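Local coordinates for vascular protein tyrosine phosphatase 1 (PDB 3I36) that probably catalyses the removal of phosphate from phosphotyrosine in target proteins, an activity carried by this intracellular catalytic domain of a receptor-type phosphatase, at residues A139-T144 and Y225-Y230; L179-I184 and T217-N222; K112-T117 and I257-Y262; R130-K135 and P239-C244. One frame throughout, in Å; residues are numbered along the deposited sequence. Where two conformers were deposited one is given.

Contact 1. Residues A139-T144 and Y225-Y230; sequences AIVMLT and YLVRDY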
# COMPACT_ATOMS: atom_id res chain seq x y z
N ALA A 139 0.50 11.34 -3.21
CA ALA A 139 -0.11 10.82 -1.99
C ALA A 139 0.67 9.63 -1.48
O ALA A 139 0.98 8.70 -2.22
CB ALA A 139 -1.57 10.43 -2.23
N ILE A 140 0.97 9.65 -0.19
CA ILE A 140 1.59 8.50 0.44
C ILE A 140 0.61 8.03 1.47
O ILE A 140 0.07 8.83 2.23
CB ILE A 140 2.90 8.86 1.14
CG1 ILE A 140 4.00 9.13 0.10
CG2 ILE A 140 3.32 7.74 2.10
CD1 ILE A 140 5.31 9.63 0.73
N VAL A 141 0.38 6.73 1.50
CA VAL A 141 -0.44 6.15 2.55
C VAL A 141 0.49 5.30 3.37
O VAL A 141 1.08 4.35 2.88
CB VAL A 141 -1.55 5.28 1.97
CG1 VAL A 141 -2.33 4.59 3.10
CG2 VAL A 141 -2.48 6.14 1.13
N MET A 142 0.61 5.66 4.64
CA MET A 142 1.52 4.98 5.53
C MET A 142 0.70 4.26 6.57
O MET A 142 -0.10 4.87 7.29
CB MET A 142 2.43 5.98 6.21
CG MET A 142 3.28 5.36 7.28
SD MET A 142 4.57 6.49 7.80
CE MET A 142 5.38 5.46 9.03
N LEU A 143 0.89 2.95 6.67
CA LEU A 143 -0.02 2.14 7.47
C LEU A 143 0.68 1.49 8.63
O LEU A 143 0.34 0.39 9.04
CB LEU A 143 -0.69 1.09 6.60
CG LEU A 143 -1.49 1.67 5.44
CD1 LEU A 143 -1.71 0.63 4.37
CD2 LEU A 143 -2.82 2.21 5.95
N THR A 144 1.67 2.19 9.16
CA THR A 144 2.42 1.68 10.27
C THR A 144 2.90 2.84 11.10
O THR A 144 3.04 3.96 10.60
CB THR A 144 3.64 0.86 9.79
OG1 THR A 144 4.29 0.29 10.92
CG2 THR A 144 4.61 1.75 9.05
N TYR A 225 -11.42 6.76 2.27
CA TYR A 225 -12.20 7.83 1.66
C TYR A 225 -11.45 9.16 1.69
O TYR A 225 -11.50 9.92 0.73
CB TYR A 225 -13.59 7.97 2.29
CG TYR A 225 -14.57 6.93 1.79
CD1 TYR A 225 -15.02 6.96 0.47
CD2 TYR A 225 -15.02 5.91 2.62
CE1 TYR A 225 -15.90 6.01 0.01
CE2 TYR A 225 -15.91 4.96 2.16
CZ TYR A 225 -16.35 5.01 0.86
OH TYR A 225 -17.22 4.06 0.40
N LEU A 226 -10.74 9.43 2.78
CA LEU A 226 -9.96 10.67 2.85
C LEU A 226 -8.88 10.70 1.77
O LEU A 226 -8.70 11.70 1.07
CB LEU A 226 -9.31 10.82 4.23
CG LEU A 226 -10.27 11.11 5.39
CD1 LEU A 226 -9.49 11.36 6.67
CD2 LEU A 226 -11.17 12.31 5.06
N VAL A 227 -8.17 9.58 1.63
CA VAL A 227 -7.15 9.47 0.61
C VAL A 227 -7.77 9.73 -0.74
O VAL A 227 -7.25 10.50 -1.55
CB VAL A 227 -6.50 8.08 0.62
CG1 VAL A 227 -5.49 7.93 -0.52
CG2 VAL A 227 -5.84 7.82 1.96
N ARG A 228 -8.89 9.07 -1.00
CA ARG A 228 -9.57 9.19 -2.28
C ARG A 228 -10.06 10.61 -2.53
O ARG A 228 -10.00 11.12 -3.66
CB ARG A 228 -10.71 8.18 -2.35
CG ARG A 228 -10.22 6.79 -2.78
CD ARG A 228 -9.55 6.95 -4.11
NE ARG A 228 -8.80 5.78 -4.55
CZ ARG A 228 -7.94 5.80 -5.56
NH1 ARG A 228 -7.75 6.94 -6.21
NH2 ARG A 228 -7.28 4.71 -5.92
N ASP A 229 -10.55 11.26 -1.48
CA ASP A 229 -11.01 12.62 -1.61
C ASP A 229 -9.87 13.50 -2.13
O ASP A 229 -10.04 14.30 -3.05
CB ASP A 229 -11.49 13.14 -0.26
CG ASP A 229 -12.16 14.49 -0.38
OD1 ASP A 229 -13.27 14.55 -0.95
OD2 ASP A 229 -11.57 15.48 0.08
N TYR A 230 -8.70 13.32 -1.54
CA TYR A 230 -7.52 14.05 -1.97
C TYR A 230 -7.11 13.66 -3.39
O TYR A 230 -6.79 14.52 -4.20
CB TYR A 230 -6.37 13.81 -1.01
CG TYR A 230 -5.06 14.43 -1.43
CD1 TYR A 230 -4.83 15.79 -1.27
CD2 TYR A 230 -4.04 13.64 -1.94
CE1 TYR A 230 -3.62 16.36 -1.64
CE2 TYR A 230 -2.83 14.19 -2.30
CZ TYR A 230 -2.62 15.55 -2.15
OH TYR A 230 -1.41 16.09 -2.53
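Val141 and Val227 meet branch against branch, their side chains crossing at a slant where helix 218-231 lies against strand 139-142. One methyl does the work on the strand side: Val141 CG2 rests 3.8 Å from Val227 CG2 and 3.9 Å from Val227 CG1, so it sits against both prongs of the valine opposite. Two residues back along the strand and three further along the helix, Ala139 faces Tyr230 in a different manner. Its CB approaches the ring near the ring plane, 4.0 Å from CE2 of Tyr230, so the methyl meets the edge of the aromatic group and not its face. The phenol reaches the alanine because Tyr230 CG lies anti to the backbone N (chi1 175°), which sends the ring across toward the start of the strand, where its OH bonds the carbonyl oxygen of Tyr138. The backbones come closest at Ala139 and Val227, with 7.6 Å between their CA atoms. Ile140, between the two contact residues, points to the other face of the sheet. Around them, Val227 also touches Phe203 and Val141 touches Ile240, side chains of the two neighbouring strands, so the helix covers several strands of the central phosphatase sheet at once. Chemically the meeting surfaces are apolar and buried, held by van der Waals contact; the phenol oxygen of Tyr230 finds its partner at Tyr138, and that bond probably limits how far the ring can tilt against Ala139.

Contact 2. Residues L179-I184 and T217-N222; sequences LPEWTI and TDLLIN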
# COMPACT_ATOMS: atom_id res chain seq x y z
N LEU A 179 -4.85 13.27 14.47
CA LEU A 179 -6.00 12.73 15.16
C LEU A 179 -5.51 11.46 15.82
O LEU A 179 -4.43 10.98 15.48
CB LEU A 179 -7.14 12.42 14.19
CG LEU A 179 -7.78 13.60 13.47
CD1 LEU A 179 -8.94 13.12 12.61
CD2 LEU A 179 -8.24 14.66 14.47
N PRO A 180 -6.27 10.91 16.77
CA PRO A 180 -5.79 9.65 17.36
C PRO A 180 -5.68 8.56 16.30
O PRO A 180 -4.76 7.75 16.34
CB PRO A 180 -6.88 9.31 18.37
CG PRO A 180 -7.50 10.64 18.73
CD PRO A 180 -7.46 11.43 17.45
N GLU A 181 -6.60 8.57 15.34
CA GLU A 181 -6.72 7.50 14.35
C GLU A 181 -5.66 7.59 13.27
O GLU A 181 -5.14 6.58 12.80
CB GLU A 181 -8.11 7.54 13.71
CG GLU A 181 -9.24 7.22 14.67
CD GLU A 181 -9.53 8.35 15.65
OE1 GLU A 181 -9.18 9.51 15.35
OE2 GLU A 181 -10.12 8.07 16.72
N TRP A 182 -5.37 8.82 12.85
CA TRP A 182 -4.37 9.04 11.82
C TRP A 182 -3.89 10.48 11.82
O TRP A 182 -4.54 11.39 12.36
CB TRP A 182 -4.92 8.70 10.43
CG TRP A 182 -6.23 9.36 10.10
CD1 TRP A 182 -6.44 10.67 9.77
CD2 TRP A 182 -7.51 8.73 10.06
NE1 TRP A 182 -7.77 10.89 9.52
CE2 TRP A 182 -8.45 9.71 9.69
CE3 TRP A 182 -7.94 7.42 10.29
CZ2 TRP A 182 -9.81 9.42 9.54
CZ3 TRP A 182 -9.29 7.14 10.15
CH2 TRP A 182 -10.21 8.14 9.78
N THR A 183 -2.74 10.66 11.20
CA THR A 183 -2.15 11.97 11.05
C THR A 183 -2.02 12.22 9.57
O THR A 183 -1.65 11.34 8.81
CB THR A 183 -0.78 12.01 11.71
OG1 THR A 183 -0.95 11.87 13.12
CG2 THR A 183 -0.05 13.32 11.38
N ILE A 184 -2.34 13.44 9.16
CA ILE A 184 -2.22 13.80 7.78
C ILE A 184 -1.20 14.91 7.69
O ILE A 184 -1.27 15.90 8.43
CB ILE A 184 -3.58 14.24 7.20
CG1 ILE A 184 -4.55 13.06 7.25
CG2 ILE A 184 -3.40 14.73 5.77
CD1 ILE A 184 -5.98 13.41 6.89
N THR A 217 -14.01 -1.79 10.80
CA THR A 217 -13.53 -1.48 9.47
C THR A 217 -13.78 -0.02 9.12
O THR A 217 -13.20 0.50 8.19
CB THR A 217 -14.24 -2.34 8.42
OG1 THR A 217 -15.64 -2.07 8.47
CG2 THR A 217 -14.01 -3.83 8.69
N ASP A 218 -14.66 0.64 9.88
CA ASP A 218 -15.10 1.97 9.48
C ASP A 218 -13.96 2.98 9.43
O ASP A 218 -13.91 3.81 8.52
CB ASP A 218 -16.25 2.48 10.37
CG ASP A 218 -15.97 2.30 11.84
OD1 ASP A 218 -14.83 1.96 12.21
OD2 ASP A 218 -16.91 2.51 12.64
N LEU A 219 -13.03 2.91 10.38
CA LEU A 219 -11.98 3.91 10.43
C LEU A 219 -11.05 3.78 9.24
O LEU A 219 -10.70 4.77 8.60
CB LEU A 219 -11.19 3.81 11.73
CG LEU A 219 -12.01 4.31 12.92
CD1 LEU A 219 -11.33 3.96 14.24
CD2 LEU A 219 -12.21 5.82 12.79
N LEU A 220 -10.64 2.55 8.93
CA LEU A 220 -9.77 2.36 7.79
C LEU A 220 -10.51 2.74 6.51
O LEU A 220 -9.92 3.31 5.59
CB LEU A 220 -9.27 0.93 7.72
CG LEU A 220 -8.20 0.66 6.67
CD1 LEU A 220 -6.95 1.49 6.95
CD2 LEU A 220 -7.87 -0.81 6.67
N ILE A 221 -11.80 2.43 6.45
CA ILE A 221 -12.58 2.77 5.27
C ILE A 221 -12.73 4.28 5.14
O ILE A 221 -12.58 4.83 4.05
CB ILE A 221 -13.96 2.08 5.29
CG1 ILE A 221 -13.79 0.58 5.03
CG2 ILE A 221 -14.89 2.72 4.26
CD1 ILE A 221 -14.99 -0.26 5.47
N ASN A 222 -13.02 4.97 6.25
CA ASN A 222 -13.08 6.42 6.25
C ASN A 222 -11.74 7.04 5.87
O ASN A 222 -11.68 8.05 5.17
CB ASN A 222 -13.54 6.93 7.61
CG ASN A 222 -14.97 6.54 7.92
OD1 ASN A 222 -15.76 6.27 7.02
ND2 ASN A 222 -15.30 6.51 9.21
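The carbonyl oxygen of Glu181, whose side chain rests on Leu219, is gripped by the hydroxyl of Ser207 and more weakly by that of Thr206, which ties down the turn leading into strand 182-191. From this held position Glu181 bends at chi2 (74°) and lays its CG 3.8 Å from Leu219 CD2 and 3.9 Å from CD1 of the same leucine, so an aliphatic part of the acid meets both methyls. Trp182 reaches further across. Its CG occupies the crowded position between backbone N and carbonyl carbon (chi1 52°), and the six-membered ring extends to the first turns of helix 218-231. There Trp182 CZ3 comes within 3.2 Å of the carbonyl oxygen of Leu219, approaching obliquely, and CZ3 also lies 4.1 Å from Leu219 CB. Beyond it, Trp182 CH2 touches CB of Asn222 at 4.2 Å, with the indole and amide planes turned 78° apart. One indole face is partly covered by Glu181 CB, 3.3 Å above the plane and offset toward the rim. Phe223 and Leu226 of the same helix meet the indole too, making Trp182 a broad plate between the sheet and the helix start. With an alanine at Trp182, Leu219 and Asn222 would probably be left over a gap, and Phe223 would lose its aromatic partner. The contact is therefore mainly apolar, with one polar touch: the peptide oxygen of Leu219 sits obliquely by CZ3, off the line of its C-H, so any electrostatic gain is probably slight.

Contact 3. Residues K112-T117 and I257-Y262; sequences KDFIAT and IDRLIY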
# COMPACT_ATOMS: atom_id res chain seq x y z
N LYS A 112 -1.16 0.99 -12.70
CA LYS A 112 -0.19 1.71 -11.87
C LYS A 112 -0.84 2.66 -10.88
O LYS A 112 -0.25 3.67 -10.49
CB LYS A 112 0.79 2.47 -12.76
CG LYS A 112 1.69 1.58 -13.61
CD LYS A 112 2.75 2.43 -14.31
CE LYS A 112 3.85 1.58 -14.91
NZ LYS A 112 4.86 2.43 -15.60
N ASP A 113 -2.05 2.32 -10.45
CA ASP A 113 -2.76 3.17 -9.49
C ASP A 113 -2.00 3.29 -8.19
O ASP A 113 -2.12 4.28 -7.48
CB ASP A 113 -4.14 2.62 -9.20
CG ASP A 113 -5.08 2.80 -10.35
OD1 ASP A 113 -6.16 2.19 -10.33
OD2 ASP A 113 -4.72 3.56 -11.29
N PHE A 114 -1.24 2.25 -7.87
CA PHE A 114 -0.54 2.22 -6.60
C PHE A 114 0.90 1.84 -6.80
O PHE A 114 1.24 1.17 -7.75
CB PHE A 114 -1.15 1.17 -5.67
CG PHE A 114 -2.54 1.47 -5.24
CD1 PHE A 114 -3.61 0.94 -5.93
CD2 PHE A 114 -2.78 2.29 -4.15
CE1 PHE A 114 -4.91 1.21 -5.53
CE2 PHE A 114 -4.08 2.57 -3.75
CZ PHE A 114 -5.14 2.02 -4.44
N ILE A 115 1.72 2.26 -5.86
CA ILE A 115 3.00 1.63 -5.66
C ILE A 115 2.97 1.10 -4.26
O ILE A 115 2.70 1.84 -3.31
CB ILE A 115 4.13 2.62 -5.78
CG1 ILE A 115 4.27 3.06 -7.24
CG2 ILE A 115 5.43 1.98 -5.26
CD1 ILE A 115 5.19 4.24 -7.41
N ALA A 116 3.18 -0.20 -4.12
CA ALA A 116 3.33 -0.77 -2.79
C ALA A 116 4.82 -0.86 -2.52
O ALA A 116 5.58 -1.38 -3.32
CB ALA A 116 2.70 -2.16 -2.72
N THR A 117 5.23 -0.34 -1.39
CA THR A 117 6.64 -0.35 -1.07
C THR A 117 6.81 -0.59 0.42
O THR A 117 5.87 -0.46 1.19
CB THR A 117 7.30 0.97 -1.50
OG1 THR A 117 8.72 0.84 -1.40
CG2 THR A 117 6.83 2.13 -0.63
N ILE A 257 -8.94 -2.91 -0.24
CA ILE A 257 -10.16 -2.26 0.21
C ILE A 257 -10.53 -1.17 -0.78
O ILE A 257 -11.69 -0.98 -1.15
CB ILE A 257 -9.94 -1.60 1.56
CG1 ILE A 257 -9.87 -2.65 2.66
CG2 ILE A 257 -11.04 -0.58 1.84
CD1 ILE A 257 -9.40 -2.07 3.99
N ASP A 258 -9.53 -0.43 -1.23
CA ASP A 258 -9.80 0.67 -2.15
C ASP A 258 -10.42 0.12 -3.43
O ASP A 258 -11.40 0.65 -3.96
CB ASP A 258 -8.51 1.43 -2.47
CG ASP A 258 -8.74 2.56 -3.45
OD1 ASP A 258 -9.48 3.51 -3.11
OD2 ASP A 258 -8.18 2.51 -4.56
N ARG A 259 -9.83 -0.96 -3.91
CA ARG A 259 -10.30 -1.57 -5.13
C ARG A 259 -11.69 -2.16 -4.97
O ARG A 259 -12.53 -2.02 -5.86
CB ARG A 259 -9.31 -2.64 -5.58
CG ARG A 259 -7.99 -2.02 -6.01
CD ARG A 259 -6.98 -3.08 -6.38
NE ARG A 259 -7.46 -3.92 -7.48
CZ ARG A 259 -6.69 -4.78 -8.14
NH1 ARG A 259 -5.41 -4.89 -7.84
NH2 ARG A 259 -7.21 -5.52 -9.11
N LEU A 260 -11.94 -2.81 -3.84
CA LEU A 260 -13.24 -3.39 -3.56
C LEU A 260 -14.31 -2.33 -3.52
O LEU A 260 -15.42 -2.54 -3.99
CB LEU A 260 -13.21 -4.11 -2.22
CG LEU A 260 -12.51 -5.45 -2.34
CD1 LEU A 260 -12.10 -5.92 -0.96
CD2 LEU A 260 -13.46 -6.44 -3.03
N ILE A 261 -13.99 -1.18 -2.93
CA ILE A 261 -15.00 -0.13 -2.84
C ILE A 261 -15.39 0.35 -4.23
O ILE A 261 -16.57 0.50 -4.53
CB ILE A 261 -14.52 1.05 -1.98
CG1 ILE A 261 -14.40 0.60 -0.51
CG2 ILE A 261 -15.46 2.24 -2.13
CD1 ILE A 261 -13.67 1.61 0.39
N TYR A 262 -14.40 0.55 -5.09
CA TYR A 262 -14.74 0.94 -6.46
C TYR A 262 -15.62 -0.10 -7.12
O TYR A 262 -16.60 0.22 -7.79
CB TYR A 262 -13.50 1.12 -7.29
CG TYR A 262 -12.84 2.46 -7.13
CD1 TYR A 262 -13.49 3.62 -7.49
CD2 TYR A 262 -11.54 2.55 -6.65
CE1 TYR A 262 -12.88 4.85 -7.35
CE2 TYR A 262 -10.90 3.77 -6.52
CZ TYR A 262 -11.58 4.92 -6.87
OH TYR A 262 -10.94 6.13 -6.76
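Strand 114-117 and helix 249-267 keep their backbones well apart, 10.4 Å between the CA atoms of Phe114 and Asp258, and the Phe114 ring bridges most of the interval. Its CG lies anti to the carbonyl carbon (chi1 -66°), and the far end of the ring points at the helix, with CZ 3.1 Å from OD2 of Asp258. The oxygen lies at the ring edge near its plane, while the carboxylate itself is turned 81° against the ring. Off to one side, Arg259 CG makes a looser touch to Phe114 CE1 at 4.5 Å; the guanidinium of that arginine is paired with Asp278. The carboxylate of Asp258 is held by two salt bridges to helix 218-231, OD1 to Arg224 and OD2 to Arg228, so both oxygens are held in place where the ring edge meets OD2. Phe114 also packs on Ile240 and Val242 of the adjacent strand. Were Phe114 cut back to an alanine, the span from sheet to helix would probably be left unfilled and Asp258 OD2 would lose the ring edge it faces. Because ring-edge hydrogens carry slight positive charge, a buried carboxylate facing them is likely to be stabilised, adding to the two arginines that balance it.

Contact 4. Residues R130-K135 and P239-C244; sequences RMVWEK and PILVHC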
# COMPACT_ATOMS: atom_id res chain seq x y z
N ARG A 130 13.30 9.57 -4.20
CA ARG A 130 13.56 9.59 -5.63
C ARG A 130 12.39 8.90 -6.33
O ARG A 130 11.94 9.34 -7.38
CB ARG A 130 14.89 8.93 -5.96
CG ARG A 130 15.35 9.19 -7.39
CD ARG A 130 16.86 9.00 -7.54
NE ARG A 130 17.30 7.74 -6.95
CZ ARG A 130 17.62 6.66 -7.66
NH1 ARG A 130 18.00 5.56 -7.03
NH2 ARG A 130 17.53 6.68 -8.97
N MET A 131 11.88 7.85 -5.72
CA MET A 131 10.73 7.15 -6.29
C MET A 131 9.52 8.07 -6.23
O MET A 131 8.77 8.21 -7.19
CB MET A 131 10.42 5.91 -5.50
CG MET A 131 9.15 5.24 -5.99
SD MET A 131 8.95 3.59 -5.31
CE MET A 131 8.57 3.94 -3.60
N VAL A 132 9.33 8.68 -5.07
CA VAL A 132 8.24 9.62 -4.89
C VAL A 132 8.30 10.65 -5.99
O VAL A 132 7.30 10.95 -6.62
CB VAL A 132 8.31 10.32 -3.53
CG1 VAL A 132 7.45 11.61 -3.54
CG2 VAL A 132 7.83 9.38 -2.44
N TRP A 133 9.49 11.20 -6.22
CA TRP A 133 9.63 12.25 -7.22
C TRP A 133 9.44 11.72 -8.63
O TRP A 133 8.61 12.20 -9.40
CB TRP A 133 10.99 12.94 -7.15
CG TRP A 133 11.02 13.97 -8.19
CD1 TRP A 133 11.63 13.90 -9.41
CD2 TRP A 133 10.31 15.21 -8.16
NE1 TRP A 133 11.37 15.06 -10.13
CE2 TRP A 133 10.56 15.87 -9.38
CE3 TRP A 133 9.50 15.84 -7.21
CZ2 TRP A 133 10.03 17.12 -9.67
CZ3 TRP A 133 8.97 17.09 -7.50
CH2 TRP A 133 9.24 17.72 -8.73
N GLU A 134 10.23 10.71 -8.97
CA GLU A 134 10.26 10.24 -10.35
C GLU A 134 8.96 9.61 -10.77
O GLU A 134 8.62 9.60 -11.95
CB GLU A 134 11.40 9.26 -10.55
CG GLU A 134 12.75 9.93 -10.38
CD GLU A 134 13.89 8.96 -10.55
OE1 GLU A 134 13.63 7.76 -10.83
OE2 GLU A 134 15.04 9.40 -10.38
N LYS A 135 8.23 9.05 -9.81
CA LYS A 135 7.03 8.33 -10.17
C LYS A 135 5.77 9.15 -9.94
O LYS A 135 4.67 8.63 -10.01
CB LYS A 135 6.95 6.99 -9.46
CG LYS A 135 8.17 6.11 -9.71
CD LYS A 135 8.48 6.01 -11.22
CE LYS A 135 9.66 5.06 -11.45
NZ LYS A 135 10.19 5.11 -12.85
N PRO A 239 0.59 7.54 -9.02
CA PRO A 239 0.39 6.34 -8.21
C PRO A 239 0.28 6.74 -6.76
O PRO A 239 1.00 7.66 -6.32
CB PRO A 239 1.69 5.54 -8.41
CG PRO A 239 2.40 6.18 -9.52
CD PRO A 239 1.95 7.60 -9.59
N ILE A 240 -0.60 6.08 -6.03
CA ILE A 240 -0.63 6.29 -4.59
C ILE A 240 0.44 5.39 -4.02
O ILE A 240 0.45 4.18 -4.28
CB ILE A 240 -1.99 5.91 -3.97
CG1 ILE A 240 -3.11 6.73 -4.63
CG2 ILE A 240 -1.97 6.12 -2.45
CD1 ILE A 240 -4.46 6.16 -4.37
N LEU A 241 1.36 5.97 -3.27
CA LEU A 241 2.43 5.18 -2.69
C LEU A 241 1.90 4.69 -1.36
O LEU A 241 1.53 5.49 -0.50
CB LEU A 241 3.68 6.02 -2.51
CG LEU A 241 4.95 5.34 -2.01
CD1 LEU A 241 6.07 6.34 -2.08
CD2 LEU A 241 4.81 4.82 -0.59
N VAL A 242 1.82 3.38 -1.20
CA VAL A 242 1.27 2.81 0.01
C VAL A 242 2.34 1.97 0.63
O VAL A 242 3.01 1.22 -0.06
CB VAL A 242 0.05 1.94 -0.27
CG1 VAL A 242 -0.57 1.44 1.06
CG2 VAL A 242 -0.97 2.73 -1.06
N HIS A 243 2.54 2.11 1.94
CA HIS A 243 3.53 1.28 2.60
C HIS A 243 3.13 1.08 4.04
O HIS A 243 2.39 1.88 4.61
CB HIS A 243 4.92 1.91 2.54
CG HIS A 243 5.08 3.08 3.46
ND1 HIS A 243 5.50 2.94 4.76
CD2 HIS A 243 4.86 4.40 3.27
CE1 HIS A 243 5.55 4.13 5.34
NE2 HIS A 243 5.16 5.04 4.46
N CYS A 244 3.61 -0.02 4.61
CA CYS A 244 3.55 -0.22 6.04
C CYS A 244 4.99 -0.54 6.38
O CYS A 244 5.88 0.25 6.08
CB CYS A 244 2.60 -1.36 6.39
SG CYS A 244 2.64 -2.74 5.19
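Pro239 meets the end of helix 125-134 just ahead of the central parallel strand of the protein tyrosine phosphatase fold, the strand that runs into the phosphate-binding loop. Its CD lies 2.9 Å from the carbonyl oxygen of Lys135, the residue just past the helix, and CG is near that oxygen too, a close C-H to oxygen approach. Ile240 turns to the opposite face of the sheet, toward Phe114 and Val141. Leu241 turns back to the helix and carries most of the contact: its CD1 sits 3.5 Å from CG2 of Val132 and 3.8 Å from CE of Met131. The valine crosses it at about a right angle, and the methionine reaches it because its chain, after two extended bonds, bends at chi3 (71°) and brings the terminal methyl in. Val242 again points away, against Phe254 of helix 249-267, on the other face of the sheet. At His243 the strand ends, with NE2 bonded to the hydroxyl of Tyr157, and Cys244 follows as the probable phosphocysteine nucleophile. Here the imidazole ND1 gives a nearly straight bond (171°) to the carbonyl oxygen of Cys244, 3.0 Å away and in the carbonyl plane.

Overall arrangement
Strand 240-243 is the hub. It is flanked by strand 139-142 of contact 1 (Val141 N to Leu241 O, 2.6 Å) and strand 114-117 of contact 3 (Ile115 O to Val242 N, 2.8 Å). Contact 4 packs helix 125-134 on one face of this sheet; contacts 1 and 3 lie on the other. There their helices are joined by the salt bridge from Arg228 NH2 to Asp258 OD2, 2.7 Å long. Contact 2 joins the start of helix 218-231 to strand 182-191, two strands along from strand 139-142, and touches contact 1 where Leu226 CD1 lies 3.4 Å from Trp182 NE1. The probable nucleophile Cys244 follows directly on the hub strand, with the Val141 side chain about 8 Å from its own.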